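Local coordinates for devB protein (PDB 1Y89), which probably hydrolyses 6-phosphogluconolactone to 6-phosphogluconate in the oxidative branch of the pentose phosphate pathway, at residues 16-21 against 46-51; 38-43 against 188-193. All blocks are in the same frame, centred on the assembly; numbering follows the deposited sequence. Where two conformers were deposited one is given.

Contact 1. Residues 16-21 against 46-51; sequences SLADDM and KLLASQ. With PE5 (3,6,9,12,15,18,21,24-octaoxahexacosan-1-ol), chain F.
Neighbouring helices on one face of the mixed sheet, over its parallel strands, meet where Ala18 and Met21 of helix 10-25 pack against Leu47 and Leu48, near the end of helix 39-48. All the contacts across the interface are apolar. The methyl of Ala18 fits between two leucine branches: its CB lies 3.6 Å from Leu47 CD2 and 3.8 Å from Leu48 CD2. At Ala18 and Leu48 the backbones come nearest, with CA atoms 6.3 Å apart, a close spacing that suits a one-carbon side chain.

The two leucines reach that methyl by different routes. Leu47 has CG opposite its backbone N (chi1 178°), which places CD2 against the methyl of Ala18, whereas Leu48 turns CG to the side of its N (chi1 -63°). Leu48 also serves Met21, a selenomethionine whose chain is bent at chi2 and chi3 and crosses the leucine at about a right angle; its CE stands 4.1 Å from Leu48 CD1. Ile57 touches both of these residues, while Trp134 of strand 134-137 also touches Met21.

Leu47 O receives two bonds from Ser50: the hydroxyl OG at 2.6 Å, on a lone pair in the carbonyl plane with a C=O...O angle of 133°, and the backbone N at 3.0 Å. Together they hold the chain in a turn there. Asp19 OD2 forms a salt bridge with Lys15, Asp19 OD1 a hydrogen bond with Tyr53 OH, and Asp20 a salt bridge with Arg186. The polyether PE5 approaches Asp20, with its C4 3.7 Å from Asp20 CG.

Packing of Ala18 between the leucines joins the helices of two successive beta-alpha-beta crossovers, 2-7 to 31-35 (spanning three intervening strands) and 31-35 to 62-70 (adjacent), an arrangement belonging to Rossmann-like alpha/beta folds.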
loop_
_atom_site.group_PDB
_atom_site.type_symbol
_atom_site.label_atom_id
_atom_site.label_comp_id
_atom_site.label_asym_id
_atom_site.label_seq_id
_atom_site.Cartn_x
_atom_site.Cartn_y
_atom_site.Cartn_z
ATOM N N SER A 16 -11.370 -2.367 -1.359
ATOM C CA SER A 16 -10.214 -1.519 -1.647
ATOM C C SER A 16 -10.103 -1.285 -3.158
ATOM O O SER A 16 -9.903 -0.146 -3.617
ATOM C CB SER A 16 -8.935 -2.176 -1.113
ATOM O OG SER A 16 -7.838 -1.343 -1.383
ATOM N N LEU A 17 -10.295 -2.347 -3.944
ATOM C CA LEU A 17 -10.209 -2.219 -5.393
ATOM C C LEU A 17 -11.318 -1.318 -5.976
ATOM O O LEU A 17 -11.065 -0.520 -6.891
ATOM C CB LEU A 17 -10.268 -3.606 -6.029
ATOM C CG LEU A 17 -9.123 -4.560 -5.661
ATOM C CD1 LEU A 17 -9.451 -6.000 -6.136
ATOM C CD2 LEU A 17 -7.758 -4.094 -6.258
ATOM N N ALA A 18 -12.534 -1.464 -5.453
ATOM C CA ALA A 18 -13.678 -0.701 -5.952
ATOM C C ALA A 18 -13.484 0.776 -5.581
ATOM O O ALA A 18 -13.826 1.681 -6.363
ATOM C CB ALA A 18 -14.972 -1.234 -5.316
ATOM N N ASP A 19 -12.941 1.026 -4.386
ATOM C CA ASP A 19 -12.676 2.437 -4.011
ATOM C C ASP A 19 -11.673 3.062 -4.968
ATOM O O ASP A 19 -11.836 4.226 -5.355
ATOM C CB ASP A 19 -12.223 2.587 -2.569
ATOM C CG ASP A 19 -13.350 2.281 -1.570
ATOM O OD1 ASP A 19 -14.544 2.344 -1.958
ATOM O OD2 ASP A 19 -13.029 1.998 -0.411
ATOM N N ASP A 20 -10.666 2.293 -5.370
ATOM C CA ASP A 20 -9.669 2.806 -6.323
ATOM C C ASP A 20 -10.326 3.040 -7.688
ATOM O O ASP A 20 -10.073 4.056 -8.323
ATOM C CB ASP A 20 -8.506 1.808 -6.470
ATOM C CG ASP A 20 -7.487 1.924 -5.358
ATOM O OD1 ASP A 20 -7.662 2.767 -4.458
ATOM O OD2 ASP A 20 -6.504 1.164 -5.368
HETATM N N MSE A 21 -11.173 2.102 -8.117
HETATM C CA MSE A 21 -11.893 2.230 -9.393
HETATM C C MSE A 21 -12.704 3.541 -9.420
HETATM O O MSE A 21 -12.692 4.282 -10.403
HETATM C CB MSE A 21 -12.807 1.011 -9.587
HETATM C CG MSE A 21 -13.267 0.769 -10.987
HETATM SE SE MSE A 21 -11.749 -0.005 -12.004
HETATM C CE MSE A 21 -11.823 -1.766 -11.505
ATOM N N LYS A 46 -19.403 -7.879 -8.975
ATOM C CA LYS A 46 -20.640 -7.805 -8.202
ATOM C C LYS A 46 -20.663 -6.556 -7.334
ATOM O O LYS A 46 -21.699 -5.912 -7.183
ATOM C CB LYS A 46 -20.854 -9.091 -7.368
ATOM C CG LYS A 46 -21.055 -10.346 -8.294
ATOM C CD LYS A 46 -21.475 -11.590 -7.522
ATOM C CE LYS A 46 -20.295 -12.177 -6.781
ATOM N NZ LYS A 46 -20.697 -13.302 -5.858
ATOM N N LEU A 47 -19.526 -6.238 -6.728
ATOM C CA LEU A 47 -19.462 -5.042 -5.901
ATOM C C LEU A 47 -19.607 -3.762 -6.751
ATOM O O LEU A 47 -20.328 -2.816 -6.381
ATOM C CB LEU A 47 -18.166 -5.021 -5.072
ATOM C CG LEU A 47 -17.954 -3.774 -4.186
ATOM C CD1 LEU A 47 -19.132 -3.540 -3.177
ATOM C CD2 LEU A 47 -16.639 -3.820 -3.433
ATOM N N LEU A 48 -18.899 -3.717 -7.876
ATOM C CA LEU A 48 -19.016 -2.585 -8.793
ATOM C C LEU A 48 -20.426 -2.338 -9.339
ATOM O O LEU A 48 -20.793 -1.190 -9.667
ATOM C CB LEU A 48 -18.022 -2.743 -9.966
ATOM C CG LEU A 48 -16.545 -2.732 -9.568
ATOM C CD1 LEU A 48 -15.694 -3.036 -10.843
ATOM C CD2 LEU A 48 -16.167 -1.370 -8.943
ATOM N N ALA A 49 -21.211 -3.402 -9.441
ATOM C CA ALA A 49 -22.603 -3.309 -9.890
ATOM C C ALA A 49 -23.570 -2.935 -8.758
ATOM O O ALA A 49 -24.759 -2.692 -8.995
ATOM C CB ALA A 49 -23.041 -4.669 -10.546
ATOM N N SER A 50 -23.097 -2.927 -7.515
ATOM C CA SER A 50 -23.970 -2.606 -6.377
ATOM C C SER A 50 -23.917 -1.104 -6.132
ATOM O O SER A 50 -22.983 -0.420 -6.576
ATOM C CB SER A 50 -23.456 -3.287 -5.097
ATOM O OG SER A 50 -22.251 -2.648 -4.679
ATOM N N GLN A 51 -24.889 -0.598 -5.396
ATOM C CA GLN A 51 -24.792 0.762 -4.853
ATOM C C GLN A 51 -23.695 0.813 -3.788
ATOM O O GLN A 51 -23.588 -0.124 -2.976
ATOM C CB GLN A 51 -26.141 1.211 -4.265
ATOM C CG GLN A 51 -27.256 1.301 -5.329
ATOM C CD GLN A 51 -26.836 2.043 -6.632
ATOM O OE1 GLN A 51 -26.097 3.042 -6.602
ATOM N NE2 GLN A 51 -27.288 1.533 -7.771
HETATM O O1 PE5 F . -6.565 10.033 -7.590
HETATM C C1 PE5 F . -6.089 8.920 -8.359
HETATM C C2 PE5 F . -6.985 7.707 -8.145
HETATM O O2 PE5 F . -6.204 6.516 -8.050
HETATM C C3 PE5 F . -6.583 5.633 -7.006
HETATM C C4 PE5 F . -5.509 4.578 -6.909
HETATM O O3 PE5 F . -4.549 4.940 -5.923
#

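Contact 2. Residues 38-43 against 188-193; sequences GSTPKM and SYLVLG. With PO4 (phosphate ion), chain D.
With chi1 at -58°, Thr40 carries OG1 beside its backbone N and CG2 opposite that N, setting the methyl against Leu190 and leaving OG1 beside Leu192, facing a water. CG2 packs 4.1 Å from Leu190 CB, the two side chains slanting. Leu192 crosses Thr40 at about a right angle and brings CD2 to 3.6 Å from Thr40 OG1.

That water ties the polar atoms across this apolar seam. It lies 2.5 Å from Thr40 OG1 and accepts a bond from Leu192 N at 3.2 Å. Leu190 O and phosphate O3 are also within its reach, but with more acceptors around than protons, these bonds probably share or alternate.

The phosphate sits at the N-terminus of helix 39-48, after the short loop that follows strand 31-35, with Gly38 as N-cap: a helix-end anion site on the strand-loop-helix unit of a Rossmann-like fold. Its bonds are nearly straight, Ser39 N to O4 at 3.0 Å (172°) and Thr40 N to O3 at 2.9 Å (174°), and the helix end would probably favour the negative charge. Though probably from the crystallisation liquor, the ion is placed consistently with a sugar-phosphate pocket, as in this isomerase/lactonase family.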
loop_
_atom_site.group_PDB
_atom_site.type_symbol
_atom_site.label_atom_id
_atom_site.label_comp_id
_atom_site.label_asym_id
_atom_site.label_seq_id
_atom_site.Cartn_x
_atom_site.Cartn_y
_atom_site.Cartn_z
ATOM N N GLY A 38 -11.874 -14.928 -13.185
ATOM C CA GLY A 38 -11.661 -15.703 -11.952
ATOM C C GLY A 38 -12.438 -15.174 -10.775
ATOM O O GLY A 38 -13.209 -14.213 -10.922
ATOM N N SER A 39 -12.250 -15.821 -9.619
ATOM C CA SER A 39 -13.117 -15.636 -8.456
ATOM C C SER A 39 -13.046 -14.238 -7.902
ATOM O O SER A 39 -14.093 -13.642 -7.581
ATOM C CB SER A 39 -12.792 -16.647 -7.353
ATOM O OG SER A 39 -13.053 -17.949 -7.868
ATOM N N THR A 40 -11.835 -13.694 -7.793
ATOM C CA THR A 40 -11.712 -12.354 -7.199
ATOM C C THR A 40 -12.288 -11.251 -8.120
ATOM O O THR A 40 -13.095 -10.404 -7.644
ATOM C CB THR A 40 -10.290 -12.052 -6.677
ATOM O OG1 THR A 40 -9.964 -13.047 -5.702
ATOM C CG2 THR A 40 -10.234 -10.692 -6.020
ATOM N N PRO A 41 -11.876 -11.235 -9.411
ATOM C CA PRO A 41 -12.591 -10.333 -10.328
ATOM C C PRO A 41 -14.124 -10.455 -10.282
ATOM O O PRO A 41 -14.789 -9.421 -10.270
ATOM C CB PRO A 41 -12.028 -10.710 -11.721
ATOM C CG PRO A 41 -10.630 -11.171 -11.435
ATOM C CD PRO A 41 -10.745 -11.929 -10.100
ATOM N N LYS A 42 -14.648 -11.691 -10.253
ATOM C CA LYS A 42 -16.086 -12.002 -10.065
ATOM C C LYS A 42 -16.680 -11.201 -8.915
ATOM O O LYS A 42 -17.680 -10.502 -9.070
ATOM C CB LYS A 42 -16.275 -13.513 -9.766
ATOM C CG LYS A 42 -17.388 -13.899 -8.759
ATOM C CD LYS A 42 -16.905 -14.851 -7.615
ATOM C CE LYS A 42 -18.047 -15.295 -6.744
ATOM N NZ LYS A 42 -18.125 -14.573 -5.445
HETATM N N MSE A 43 -16.057 -11.342 -7.746
HETATM C CA MSE A 43 -16.466 -10.600 -6.553
HETATM C C MSE A 43 -16.416 -9.089 -6.773
HETATM O O MSE A 43 -17.329 -8.369 -6.369
HETATM C CB MSE A 43 -15.564 -10.963 -5.389
HETATM C CG MSE A 43 -15.766 -12.374 -4.912
HETATM SE SE MSE A 43 -14.769 -12.572 -3.201
HETATM C CE MSE A 43 -15.631 -11.084 -2.148
ATOM N N SER A 188 -1.408 -5.499 -10.190
ATOM C CA SER A 188 -1.854 -5.946 -8.884
ATOM C C SER A 188 -2.261 -7.388 -8.988
ATOM O O SER A 188 -3.264 -7.689 -9.635
ATOM C CB SER A 188 -3.062 -5.118 -8.364
ATOM O OG SER A 188 -2.821 -3.716 -8.426
ATOM N N TYR A 189 -1.483 -8.258 -8.355
ATOM C CA TYR A 189 -1.791 -9.688 -8.305
ATOM C C TYR A 189 -2.779 -9.938 -7.173
ATOM O O TYR A 189 -2.490 -9.588 -6.024
ATOM C CB TYR A 189 -0.524 -10.495 -8.042
ATOM C CG TYR A 189 0.461 -10.473 -9.188
ATOM C CD1 TYR A 189 0.231 -11.253 -10.331
ATOM C CD2 TYR A 189 1.649 -9.705 -9.114
ATOM C CE1 TYR A 189 1.114 -11.268 -11.389
ATOM C CE2 TYR A 189 2.567 -9.693 -10.187
ATOM C CZ TYR A 189 2.294 -10.493 -11.308
ATOM O OH TYR A 189 3.157 -10.525 -12.383
ATOM N N LEU A 190 -3.957 -10.466 -7.516
ATOM C CA LEU A 190 -5.061 -10.596 -6.569
ATOM C C LEU A 190 -5.100 -12.077 -6.220
ATOM O O LEU A 190 -5.484 -12.919 -7.048
ATOM C CB LEU A 190 -6.388 -10.145 -7.196
ATOM C CG LEU A 190 -6.375 -8.751 -7.856
ATOM C CD1 LEU A 190 -7.795 -8.417 -8.421
ATOM C CD2 LEU A 190 -5.855 -7.657 -6.857
ATOM N N VAL A 191 -4.662 -12.392 -4.994
ATOM C CA VAL A 191 -4.352 -13.789 -4.652
ATOM C C VAL A 191 -5.021 -14.108 -3.332
ATOM O O VAL A 191 -4.478 -13.781 -2.279
ATOM C CB VAL A 191 -2.832 -14.021 -4.544
ATOM C CG1 VAL A 191 -2.535 -15.508 -4.337
ATOM C CG2 VAL A 191 -2.125 -13.518 -5.820
ATOM N N LEU A 192 -6.193 -14.743 -3.419
ATOM C CA LEU A 192 -7.052 -14.987 -2.276
ATOM C C LEU A 192 -7.311 -16.467 -2.031
ATOM O O LEU A 192 -7.424 -17.252 -2.980
ATOM C CB LEU A 192 -8.397 -14.268 -2.457
ATOM C CG LEU A 192 -8.392 -12.785 -2.065
ATOM C CD1 LEU A 192 -7.382 -11.937 -2.809
ATOM C CD2 LEU A 192 -9.779 -12.196 -2.220
ATOM N N GLY A 193 -7.414 -16.832 -0.750
ATOM C CA GLY A 193 -7.897 -18.167 -0.335
ATOM C C GLY A 193 -6.774 -19.129 0.041
ATOM O O GLY A 193 -5.615 -18.969 -0.379
HETATM P P PO4 D . -8.895 -16.551 -8.536
HETATM O O1 PO4 D . -7.521 -16.540 -9.219
HETATM O O2 PO4 D . -8.830 -16.955 -7.091
HETATM O O3 PO4 D . -9.417 -15.125 -8.514
HETATM O O4 PO4 D . -9.806 -17.532 -9.275
HETATM O O HOH W 1 -7.769 -14.242 -6.130
#

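Helix 39-48 takes part in both contacts, with its N-terminal end in contact 2 and its far end in contact 1; the contact centres lie 13 Å apart. Contact 2 is the more central, its centre about 9 Å from the centre of the chain, against about 16 Å for the centre of contact 1, yet both bury most of the residues that touch. Their chemistry differs with position: contact 1 joins helix to helix through apolar carbon contacts, whereas contact 2 sets a helix start against strand 186-191 and the residues after it, adding water and an anion. Helix 10-25 connects them, since Leu17 CD1 packs 3.7 Å from Leu190 CD1.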